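Local coordinates for 1-deoxy-D-xylulose 5-phosphate reductoisomerase (Moraxella catarrhalis, PDB 4ZQG), which catalyses the NAD(P)H-dependent rearrangement and reduction of 1-deoxy-D-xylulose 5-phosphate to 2-C-methyl-D-erythritol 4-phosphate in the MEP pathway, and is the target of fosmidomycin, at residues S8-G13 against I90-D95; L12-S17 against L48-E53; S113-A118 against I140-K145; A24-H29 against M52-V57. One frame throughout, in Å; residues are numbered along the deposited sequence.

Contact 1 (S8-G13 against I90-D95); sequences SLAILG and IEIASD. With NAD (nicotinamide-adenine-dinucleotide), chain C.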
# COMPACT_ATOMS: atom_id res chain seq x y z
N SER A 8 5.51 28.70 6.06
CA SER A 8 4.85 29.31 7.18
C SER A 8 3.68 28.46 7.66
O SER A 8 2.84 28.10 6.87
CB SER A 8 4.36 30.66 6.72
OG SER A 8 3.67 31.33 7.74
N LEU A 9 3.63 28.14 8.96
CA LEU A 9 2.56 27.33 9.55
C LEU A 9 1.67 28.06 10.54
O LEU A 9 2.16 28.73 11.41
CB LEU A 9 3.19 26.20 10.35
CG LEU A 9 3.39 24.87 9.70
CD1 LEU A 9 3.89 24.99 8.26
CD2 LEU A 9 4.35 24.06 10.55
N ALA A 10 0.36 27.86 10.44
CA ALA A 10 -0.56 28.18 11.52
C ALA A 10 -1.06 26.88 12.06
O ALA A 10 -1.57 26.07 11.29
CB ALA A 10 -1.73 28.99 11.01
N ILE A 11 -0.93 26.66 13.36
CA ILE A 11 -1.43 25.44 13.99
C ILE A 11 -2.63 25.74 14.87
O ILE A 11 -2.50 26.20 15.99
CB ILE A 11 -0.35 24.73 14.79
CG1 ILE A 11 0.83 24.41 13.88
CG2 ILE A 11 -0.91 23.48 15.42
CD1 ILE A 11 2.03 23.89 14.63
N LEU A 12 -3.81 25.50 14.33
CA LEU A 12 -5.02 25.79 15.05
C LEU A 12 -5.27 24.60 15.92
O LEU A 12 -5.48 23.51 15.42
CB LEU A 12 -6.16 26.00 14.07
CG LEU A 12 -6.06 27.16 13.09
CD1 LEU A 12 -7.47 27.64 12.77
CD2 LEU A 12 -5.35 28.34 13.68
N GLY A 13 -5.28 24.79 17.22
CA GLY A 13 -5.48 23.67 18.16
C GLY A 13 -4.14 23.11 18.59
O GLY A 13 -4.01 21.93 18.83
N ILE A 90 -10.30 32.92 12.47
CA ILE A 90 -10.55 33.27 11.08
C ILE A 90 -9.39 34.09 10.54
O ILE A 90 -8.89 33.84 9.46
CB ILE A 90 -11.93 33.99 10.93
CG1 ILE A 90 -13.06 32.97 11.14
CG2 ILE A 90 -12.11 34.63 9.56
CD1 ILE A 90 -14.33 33.56 11.75
N GLU A 91 -8.92 35.03 11.33
CA GLU A 91 -7.80 35.85 10.96
C GLU A 91 -6.53 35.07 10.71
O GLU A 91 -5.85 35.30 9.73
CB GLU A 91 -7.54 36.86 12.08
CG GLU A 91 -6.61 38.00 11.69
CD GLU A 91 -6.35 38.98 12.85
OE1 GLU A 91 -7.30 39.43 13.61
OE2 GLU A 91 -5.16 39.30 12.96
N ILE A 92 -6.20 34.17 11.61
CA ILE A 92 -5.00 33.36 11.48
C ILE A 92 -5.13 32.45 10.29
O ILE A 92 -4.19 32.30 9.52
CB ILE A 92 -4.78 32.51 12.73
CG1 ILE A 92 -4.09 33.35 13.79
CG2 ILE A 92 -3.91 31.30 12.43
CD1 ILE A 92 -4.38 32.85 15.18
N ALA A 93 -6.32 31.85 10.15
CA ALA A 93 -6.58 30.95 9.03
C ALA A 93 -6.51 31.59 7.66
O ALA A 93 -6.23 30.89 6.70
CB ALA A 93 -7.91 30.25 9.21
N SER A 94 -6.77 32.90 7.56
CA SER A 94 -6.74 33.59 6.26
C SER A 94 -5.58 34.56 6.10
O SER A 94 -5.50 35.30 5.12
CB SER A 94 -8.05 34.33 6.00
OG SER A 94 -8.37 35.20 7.04
N ASP A 95 -4.66 34.50 7.04
CA ASP A 95 -3.58 35.44 7.11
C ASP A 95 -2.73 35.33 5.85
O ASP A 95 -2.31 34.24 5.45
CB ASP A 95 -2.80 35.15 8.41
CG ASP A 95 -1.73 36.17 8.71
OD1 ASP A 95 -0.96 36.49 7.77
OD2 ASP A 95 -1.63 36.60 9.90
PA NAD C . -7.80 17.66 21.90
O1A NAD C . -9.07 17.61 22.68
O2A NAD C . -6.55 16.97 22.40
O5B NAD C . -7.42 19.16 21.45
C5B NAD C . -8.32 20.05 20.80
C4B NAD C . -7.64 21.39 20.49
O4B NAD C . -8.67 22.29 20.03
C3B NAD C . -6.97 22.05 21.70
O3B NAD C . -5.77 22.74 21.35
C2B NAD C . -8.02 23.04 22.18
O2B NAD C . -7.46 24.25 22.70
C1B NAD C . -8.85 23.36 20.95
N9A NAD C . -10.29 23.56 21.30
C8A NAD C . -11.04 22.73 22.04
N7A NAD C . -12.30 23.21 22.18
C5A NAD C . -12.38 24.36 21.53
C6A NAD C . -13.46 25.36 21.31
N6A NAD C . -14.70 25.15 21.85
N1A NAD C . -13.12 26.44 20.58
C2A NAD C . -11.86 26.62 20.08
N3A NAD C . -10.83 25.77 20.24
C4A NAD C . -11.04 24.62 20.95
O3 NAD C . -8.19 17.07 20.44
PN NAD C . -7.41 16.01 19.52
O1N NAD C . -7.66 14.66 20.17
O2N NAD C . -6.05 16.58 19.19
O5D NAD C . -8.36 16.14 18.23
C5D NAD C . -8.20 17.20 17.28
C4D NAD C . -8.96 16.87 16.00
O4D NAD C . -8.24 15.94 15.18
C3D NAD C . -10.30 16.23 16.31
O3D NAD C . -11.22 16.69 15.33
C2D NAD C . -10.04 14.75 16.22
O2D NAD C . -11.25 14.02 15.95
C1D NAD C . -8.98 14.70 15.11
N1N NAD C . -8.08 13.54 15.25
C2N NAD C . -7.30 13.39 16.35
C3N NAD C . -6.46 12.26 16.49
C7N NAD C . -5.55 12.06 17.68
O7N NAD C . -4.65 11.25 17.62
N7N NAD C . -5.72 12.79 18.78
C4N NAD C . -6.45 11.31 15.48
C5N NAD C . -7.24 11.51 14.37
C6N NAD C . -8.06 12.63 14.27

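Contact 2 (L12-S17 against L48-E53); sequences LGATGS and LALAME. With NAD (nicotinamide-adenine-dinucleotide), chain C.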
# COMPACT_ATOMS: atom_id res chain seq x y z
N LEU A 12 -3.81 25.50 14.33
CA LEU A 12 -5.02 25.79 15.05
C LEU A 12 -5.27 24.60 15.92
O LEU A 12 -5.48 23.51 15.42
CB LEU A 12 -6.16 26.00 14.07
CG LEU A 12 -6.06 27.16 13.09
CD1 LEU A 12 -7.47 27.64 12.77
CD2 LEU A 12 -5.35 28.34 13.68
N GLY A 13 -5.28 24.79 17.22
CA GLY A 13 -5.48 23.67 18.16
C GLY A 13 -4.14 23.11 18.59
O GLY A 13 -4.01 21.93 18.83
N ALA A 14 -3.15 23.99 18.74
CA ALA A 14 -1.74 23.61 19.03
C ALA A 14 -1.46 22.96 20.36
O ALA A 14 -0.39 22.41 20.53
CB ALA A 14 -0.83 24.82 18.89
N THR A 15 -2.40 23.02 21.29
CA THR A 15 -2.20 22.55 22.66
C THR A 15 -2.71 21.17 22.88
O THR A 15 -2.44 20.59 23.90
CB THR A 15 -2.90 23.45 23.71
OG1 THR A 15 -4.29 23.64 23.37
CG2 THR A 15 -2.21 24.80 23.79
N GLY A 16 -3.46 20.63 21.94
CA GLY A 16 -4.01 19.30 22.11
C GLY A 16 -3.08 18.20 21.63
O GLY A 16 -1.89 18.43 21.35
N SER A 17 -3.64 17.00 21.51
CA SER A 17 -2.89 15.80 21.19
C SER A 17 -2.22 15.93 19.81
O SER A 17 -1.00 15.76 19.65
CB SER A 17 -3.89 14.64 21.18
OG SER A 17 -3.23 13.43 21.39
N LEU A 48 1.28 29.86 26.43
CA LEU A 48 2.39 30.72 26.72
C LEU A 48 3.73 30.04 26.54
O LEU A 48 4.60 30.60 25.86
CB LEU A 48 2.29 31.30 28.15
CG LEU A 48 3.36 32.36 28.46
CD1 LEU A 48 3.01 33.66 27.76
CD2 LEU A 48 3.53 32.61 29.94
N ALA A 49 3.92 28.87 27.17
CA ALA A 49 5.19 28.12 27.04
C ALA A 49 5.56 27.90 25.56
O ALA A 49 6.74 28.04 25.18
CB ALA A 49 5.12 26.81 27.78
N LEU A 50 4.56 27.57 24.72
CA LEU A 50 4.79 27.43 23.28
C LEU A 50 5.17 28.75 22.62
O LEU A 50 6.10 28.83 21.85
CB LEU A 50 3.54 26.83 22.57
CG LEU A 50 3.09 25.41 23.01
CD1 LEU A 50 1.92 24.91 22.17
CD2 LEU A 50 4.23 24.43 22.96
N ALA A 51 4.45 29.79 22.95
CA ALA A 51 4.81 31.14 22.54
C ALA A 51 6.29 31.44 22.78
O ALA A 51 7.03 31.82 21.86
CB ALA A 51 3.95 32.14 23.29
N MET A 52 6.75 31.21 24.01
CA MET A 52 8.15 31.47 24.35
C MET A 52 9.12 30.58 23.59
O MET A 52 10.24 30.97 23.26
CB MET A 52 8.38 31.26 25.84
CG MET A 52 7.42 32.03 26.73
SD MET A 52 7.70 31.53 28.42
CE MET A 52 6.89 32.84 29.33
N GLU A 53 8.69 29.35 23.32
CA GLU A 53 9.53 28.45 22.58
C GLU A 53 9.64 28.87 21.12
O GLU A 53 10.73 28.94 20.59
CB GLU A 53 9.00 27.01 22.70
CG GLU A 53 9.85 26.06 21.88
CD GLU A 53 9.48 24.62 22.02
OE1 GLU A 53 8.44 24.33 22.63
OE2 GLU A 53 10.25 23.81 21.46
PA NAD C . -7.80 17.66 21.90
O1A NAD C . -9.07 17.61 22.68
O2A NAD C . -6.55 16.97 22.40
O5B NAD C . -7.42 19.16 21.45
C5B NAD C . -8.32 20.05 20.80
C4B NAD C . -7.64 21.39 20.49
O4B NAD C . -8.67 22.29 20.03
C3B NAD C . -6.97 22.05 21.70
O3B NAD C . -5.77 22.74 21.35
C2B NAD C . -8.02 23.04 22.18
O2B NAD C . -7.46 24.25 22.70
C1B NAD C . -8.85 23.36 20.95
N9A NAD C . -10.29 23.56 21.30
C8A NAD C . -11.04 22.73 22.04
N7A NAD C . -12.30 23.21 22.18
C5A NAD C . -12.38 24.36 21.53
C6A NAD C . -13.46 25.36 21.31
N6A NAD C . -14.70 25.15 21.85
N1A NAD C . -13.12 26.44 20.58
C2A NAD C . -11.86 26.62 20.08
N3A NAD C . -10.83 25.77 20.24
C4A NAD C . -11.04 24.62 20.95
O3 NAD C . -8.19 17.07 20.44
PN NAD C . -7.41 16.01 19.52
O1N NAD C . -7.66 14.66 20.17
O2N NAD C . -6.05 16.58 19.19
O5D NAD C . -8.36 16.14 18.23
C5D NAD C . -8.20 17.20 17.28
C4D NAD C . -8.96 16.87 16.00
O4D NAD C . -8.24 15.94 15.18
C3D NAD C . -10.30 16.23 16.31
O3D NAD C . -11.22 16.69 15.33
C2D NAD C . -10.04 14.75 16.22
O2D NAD C . -11.25 14.02 15.95
C1D NAD C . -8.98 14.70 15.11
N1N NAD C . -8.08 13.54 15.25
C2N NAD C . -7.30 13.39 16.35
C3N NAD C . -6.46 12.26 16.49
C7N NAD C . -5.55 12.06 17.68
O7N NAD C . -4.65 11.25 17.62
N7N NAD C . -5.72 12.79 18.78
C4N NAD C . -6.45 11.31 15.48
C5N NAD C . -7.24 11.51 14.37
C6N NAD C . -8.06 12.63 14.27

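Contact 3 (S113-A118 against I140-K145); sequences STLAAA and IKTAKK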
# COMPACT_ATOMS: atom_id res chain seq x y z
N SER A 113 -12.98 28.42 10.96
CA SER A 113 -11.60 28.66 10.58
C SER A 113 -11.15 27.69 9.49
O SER A 113 -10.33 28.05 8.64
CB SER A 113 -10.69 28.56 11.79
OG SER A 113 -11.02 27.43 12.57
N THR A 114 -11.67 26.46 9.51
CA THR A 114 -11.42 25.56 8.39
C THR A 114 -11.92 26.19 7.09
O THR A 114 -11.20 26.20 6.13
CB THR A 114 -12.03 24.19 8.61
OG1 THR A 114 -11.56 23.65 9.84
CG2 THR A 114 -11.66 23.22 7.44
N LEU A 115 -13.11 26.76 7.09
CA LEU A 115 -13.62 27.43 5.92
C LEU A 115 -12.82 28.64 5.53
O LEU A 115 -12.52 28.83 4.34
CB LEU A 115 -15.04 27.90 6.13
CG LEU A 115 -16.11 26.82 6.09
CD1 LEU A 115 -17.42 27.42 6.57
CD2 LEU A 115 -16.29 26.28 4.70
N ALA A 116 -12.52 29.50 6.49
CA ALA A 116 -11.67 30.66 6.24
C ALA A 116 -10.39 30.25 5.52
O ALA A 116 -9.96 30.88 4.57
CB ALA A 116 -11.33 31.38 7.55
N ALA A 117 -9.77 29.17 6.00
CA ALA A 117 -8.58 28.63 5.36
C ALA A 117 -8.89 28.14 3.90
O ALA A 117 -8.15 28.43 2.97
CB ALA A 117 -7.99 27.52 6.21
N ALA A 118 -9.99 27.43 3.70
CA ALA A 118 -10.34 27.05 2.33
C ALA A 118 -10.62 28.30 1.50
O ALA A 118 -10.17 28.39 0.35
CB ALA A 118 -11.50 26.08 2.32
N ILE A 140 -15.30 21.59 0.67
CA ILE A 140 -14.68 21.14 -0.58
C ILE A 140 -14.96 22.11 -1.72
O ILE A 140 -14.05 22.49 -2.48
CB ILE A 140 -15.20 19.76 -1.02
CG1 ILE A 140 -14.92 18.65 0.02
CG2 ILE A 140 -14.61 19.37 -2.37
CD1 ILE A 140 -13.47 18.46 0.35
N LYS A 141 -16.23 22.48 -1.86
CA LYS A 141 -16.62 23.45 -2.92
C LYS A 141 -15.76 24.69 -2.77
O LYS A 141 -15.10 25.08 -3.69
CB LYS A 141 -18.12 23.83 -2.88
CG LYS A 141 -19.10 22.80 -3.44
CD LYS A 141 -20.53 23.36 -3.51
N THR A 142 -15.76 25.25 -1.55
CA THR A 142 -15.02 26.48 -1.25
C THR A 142 -13.52 26.34 -1.53
O THR A 142 -12.91 27.23 -2.14
CB THR A 142 -15.23 26.93 0.22
OG1 THR A 142 -16.64 27.15 0.46
CG2 THR A 142 -14.43 28.20 0.51
N ALA A 143 -12.96 25.22 -1.11
CA ALA A 143 -11.55 24.87 -1.42
C ALA A 143 -11.26 24.82 -2.92
O ALA A 143 -10.31 25.46 -3.40
CB ALA A 143 -11.16 23.57 -0.76
N LYS A 144 -12.10 24.09 -3.66
CA LYS A 144 -11.93 23.99 -5.11
C LYS A 144 -11.98 25.34 -5.78
O LYS A 144 -11.11 25.68 -6.60
CB LYS A 144 -12.93 23.01 -5.74
CG LYS A 144 -12.49 21.55 -5.59
CD LYS A 144 -13.38 20.60 -6.34
CE LYS A 144 -13.11 19.17 -5.93
NZ LYS A 144 -11.69 18.80 -6.21
N LYS A 145 -12.98 26.12 -5.40
CA LYS A 145 -13.16 27.47 -5.91
C LYS A 145 -11.93 28.37 -5.65
O LYS A 145 -11.55 29.14 -6.51
CB LYS A 145 -14.45 28.09 -5.32
CG LYS A 145 -14.80 29.49 -5.82
CD LYS A 145 -16.22 29.91 -5.46
CE LYS A 145 -16.40 31.42 -5.58

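Contact 4 (A24-H29 against M52-V57); sequences AIIRQH and MEFHPV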
# COMPACT_ATOMS: atom_id res chain seq x y z
N ALA A 24 6.09 18.13 17.71
CA ALA A 24 7.22 17.21 17.92
C ALA A 24 8.00 17.01 16.63
O ALA A 24 9.22 16.85 16.66
CB ALA A 24 6.78 15.91 18.53
N ILE A 25 7.30 17.11 15.50
CA ILE A 25 7.92 17.04 14.22
C ILE A 25 8.65 18.34 13.88
O ILE A 25 9.76 18.31 13.40
CB ILE A 25 6.87 16.73 13.14
CG1 ILE A 25 6.29 15.32 13.34
CG2 ILE A 25 7.48 16.85 11.75
CD1 ILE A 25 5.00 15.06 12.53
N ILE A 26 8.03 19.49 14.15
CA ILE A 26 8.68 20.78 13.92
C ILE A 26 10.05 20.86 14.64
O ILE A 26 11.03 21.37 14.08
CB ILE A 26 7.84 21.96 14.40
CG1 ILE A 26 6.44 21.99 13.77
CG2 ILE A 26 8.58 23.24 14.08
CD1 ILE A 26 6.47 21.85 12.30
N ARG A 27 10.12 20.35 15.87
CA ARG A 27 11.36 20.41 16.61
C ARG A 27 12.44 19.55 16.03
O ARG A 27 13.59 19.65 16.40
CB ARG A 27 11.14 19.98 18.04
CG ARG A 27 10.26 20.91 18.81
CD ARG A 27 10.08 20.46 20.24
NE ARG A 27 9.08 21.33 20.84
CZ ARG A 27 7.84 20.98 21.16
NH1 ARG A 27 7.05 21.91 21.66
NH2 ARG A 27 7.39 19.73 20.99
N GLN A 28 12.06 18.62 15.17
CA GLN A 28 13.04 17.78 14.54
C GLN A 28 13.50 18.38 13.24
O GLN A 28 14.52 17.94 12.68
CB GLN A 28 12.45 16.42 14.30
CG GLN A 28 12.08 15.68 15.57
CD GLN A 28 11.45 14.36 15.21
OE1 GLN A 28 12.12 13.46 14.63
NE2 GLN A 28 10.14 14.24 15.48
N HIS A 29 12.77 19.40 12.77
CA HIS A 29 13.00 19.97 11.46
C HIS A 29 13.01 21.48 11.55
O HIS A 29 12.13 22.14 11.01
CB HIS A 29 11.89 19.49 10.52
CG HIS A 29 11.97 18.03 10.24
ND1 HIS A 29 12.94 17.48 9.44
CD2 HIS A 29 11.26 16.99 10.73
CE1 HIS A 29 12.82 16.17 9.44
NE2 HIS A 29 11.80 15.85 10.21
N MET A 52 6.75 31.21 24.01
CA MET A 52 8.15 31.47 24.35
C MET A 52 9.12 30.58 23.59
O MET A 52 10.24 30.97 23.26
CB MET A 52 8.38 31.26 25.84
CG MET A 52 7.42 32.03 26.73
SD MET A 52 7.70 31.53 28.42
CE MET A 52 6.89 32.84 29.33
N GLU A 53 8.69 29.35 23.32
CA GLU A 53 9.53 28.45 22.58
C GLU A 53 9.64 28.87 21.12
O GLU A 53 10.73 28.94 20.59
CB GLU A 53 9.00 27.01 22.70
CG GLU A 53 9.85 26.06 21.88
CD GLU A 53 9.48 24.62 22.02
OE1 GLU A 53 8.44 24.33 22.63
OE2 GLU A 53 10.25 23.81 21.46
N PHE A 54 8.53 29.19 20.48
CA PHE A 54 8.54 29.35 19.03
C PHE A 54 8.44 30.77 18.53
O PHE A 54 8.54 30.94 17.33
CB PHE A 54 7.42 28.51 18.35
CG PHE A 54 7.60 27.02 18.49
CD1 PHE A 54 6.85 26.30 19.38
CD2 PHE A 54 8.54 26.36 17.74
CE1 PHE A 54 7.02 24.93 19.50
CE2 PHE A 54 8.72 25.01 17.88
CZ PHE A 54 7.96 24.29 18.76
N HIS A 55 8.26 31.76 19.40
CA HIS A 55 8.17 33.19 19.01
C HIS A 55 7.25 33.37 17.80
O HIS A 55 7.70 33.83 16.75
CB HIS A 55 9.55 33.84 18.70
CG HIS A 55 10.52 33.86 19.86
ND1 HIS A 55 11.80 33.36 19.77
CD2 HIS A 55 10.38 34.30 21.14
CE1 HIS A 55 12.41 33.48 20.93
NE2 HIS A 55 11.57 34.05 21.78
N PRO A 56 5.98 32.94 17.92
CA PRO A 56 5.03 33.09 16.84
C PRO A 56 4.62 34.54 16.64
O PRO A 56 4.62 35.30 17.60
CB PRO A 56 3.82 32.34 17.34
CG PRO A 56 3.90 32.41 18.78
CD PRO A 56 5.36 32.26 19.06
N VAL A 57 4.25 34.89 15.42
CA VAL A 57 3.75 36.21 15.15
C VAL A 57 2.42 36.44 15.84
O VAL A 57 2.17 37.50 16.33
CB VAL A 57 3.69 36.49 13.63
CG1 VAL A 57 3.15 37.87 13.35
CG2 VAL A 57 5.08 36.33 13.03

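Contact 1 (S8-G13 against I90-D95)
A10 and L12 meet I92 and A93 through aliphatic carbons alone, with no ring, amide or carboxylate between them; the flat group that matters here is the peptide carbonyl of I90, one turn before S94. S94 approaches it from both sides of its plane, S94 N at 3.0 Å from I90 O and S94 OG, tilted 34° from the plane, at 2.8 Å from the same oxygen. The double grip lies where the helix gives out, since S94 is the first residue to leave helical backbone angles. The apolar contact turns on one methyl. I92 CG2 touches A10 CB at 3.5 Å and L12 CD2 at the same 3.5 Å. With CG1 of I92 beside its backbone N (chi1 -82°), CG2 is left anti to that nitrogen, on the side of strand 7-12. This is the sheet-helix packing of a Rossmann domain: helix 85-93 belongs to the connection that runs from edge strand 81-84 back to strand 100-103, the neighbour of strand 7-12, while L9 and I11 serve helix 17-26. The leucine and isoleucine chains run antiparallel alongside one another, and the other branch of the leucine, CD1, reaches A93 CB more loosely at 4.4 Å. Just beyond the strand, G13 O lies 3.2 Å from NAD O3B, and beyond the end of the helix the D95 carboxylate forms a salt bridge with K58.

Contact 2 (L12-S17 against L48-E53)
The packing of L50 on A14 is light: its CD1 methyl lies 3.8 Å from the carbonyl oxygen A14 O, and the apolar part is the 4.3 Å approach of L50 CD1 to A14 CB. T15 CG2 is at the margin, 4.4 Å from L50 CD1. The leucine CG is swung opposite its own carbonyl carbon (chi1 -61°), which sends the chain out from helix 44-54 toward the turn and toward L38 of the neighbouring strand.

Polar bonds join the loop to its cofactor. T15 OG1 and NAD O3B are hydrogen-bonded at 2.7 Å, and T15 N adds a long, weak bond of 3.4 Å to that same O3B. OG1 of T15 sits between its own N and carbonyl carbon, which turns the hydroxyl to the ribose while CG2 stays at the margin of L50. S17 N gives a straighter bond to NAD O2A, 3.0 Å with an angle of 166° at the hydrogen. Because helix 17-26 starts here, its dipole probably helps to hold the pyrophosphate.

In backbone terms G13 to G16 form a type I turn, with G16 as N-cap. Together these features make the glycine-rich dinucleotide-binding loop between the first strand and first helix of a Rossmann fold.

Contact 3 (S113-A118 against I140-K145)
T142 and A118 carry this helix-to-helix contact about equally, and T142 meets A118 and L115 with its methyl branch. From CB, which points across at helix 111-120, the threonine side chain divides. CG2 is anti to the backbone N and runs forward until it lies 3.9 Å from A118 C and 4.0 Å from A118 CB; the carbonyl oxygen L115 O is a little farther, 4.3 Å from CG2. OG1, the other branch, takes the place across from the carbonyl carbon (chi1 -59°) and folds back on its own helix, where it is hydrogen-bonded to L138 O. The hydroxyl is thereby satisfied within helix 130-146, and toward the other helix it makes only a loose contact, L115 CD2 lying 4.3 Å from T142 OG1.

Next to the threonine two alanines meet. A118 CB sits 3.8 Å from A143 N and 4.0 Å from A143 CB, so the methyl rests on the backbone of the opposite helix as well as on its side chain. The CA atoms of A118 and A143 are only 4.5 Å apart, an approach that small side chains allow. No hydrogen bond joins the two segments.

Beneath them I124 of strand 123-126 touches A117 and A118, while A116 and A117 reach A93 on the far side. The axes of the two segments approach to 8.9 Å and run nearly parallel, at 24°. These are the connecting helices of two successive right-handed β-α-β crossovers, 100-103 to 123-126 and 123-126 to 149-152, in the second half of a Rossmann sheet.

Contact 4 (A24-H29 against M52-V57)
I26 and R27 do the touching for segment 24-29. Ahead of them, A24 has a carbonyl that accepts from a later side chain: Q28 NE2 reaches A24 O at 3.0 Å from above the carbonyl plane. I26 follows, its CG2 approaching the ring at a slant, 4.2 Å from F54 CE2. R27 then stretches out from CG to NE and meets E53 side-on with two nitrogens. R27 NE bonds to E53 OE2 at 2.8 Å, nearly straight at 166°, and R27 NH1 to E53 OE1 at 3.0 Å. Both oxygens are met on their syn side, and the guanidinium and carboxylate planes differ by 17°, so the paired bonds should limit rotation of either group.

The phenyl ring backs this salt bridge: E53 CG lies over the centre of the F54 face, 3.8 Å above it, and R27 NH1 comes in at the ring edge, 3.7 Å from F54 CE1. R27 itself sits in a type I turn from I26 to H29, and H29 NE2 bonds to K295 O. A salt bridge and ring packing near the surface thus join the residues around the C-terminal part of helix 17-26 to the last turn of helix 44-54, neighbours in the β-α-β-α run that opens a Rossmann fold.

Four contacts sample one Rossmann domain from its interior to its surface. Contact 1 is fully buried and aliphatic, and contact 2 is also buried but thin, with its polar bonds spent on NAD; the two share L12 and G13, strand end and loop start. Contact 3 is partly buried and helix against helix; it joins contact 1 through A93 CB against S113 O (3.3 Å) and L12 CD1 against S113 CB (3.5 Å). Contact 4, the only one with a salt bridge across its segments, lies partly at the surface, uses helix 44-54 as contact 2 does, and touches contact 1 through I26 CD1 on L9 CD2. Contacts 3 and 4 stay about 16 Å apart at their nearest atoms.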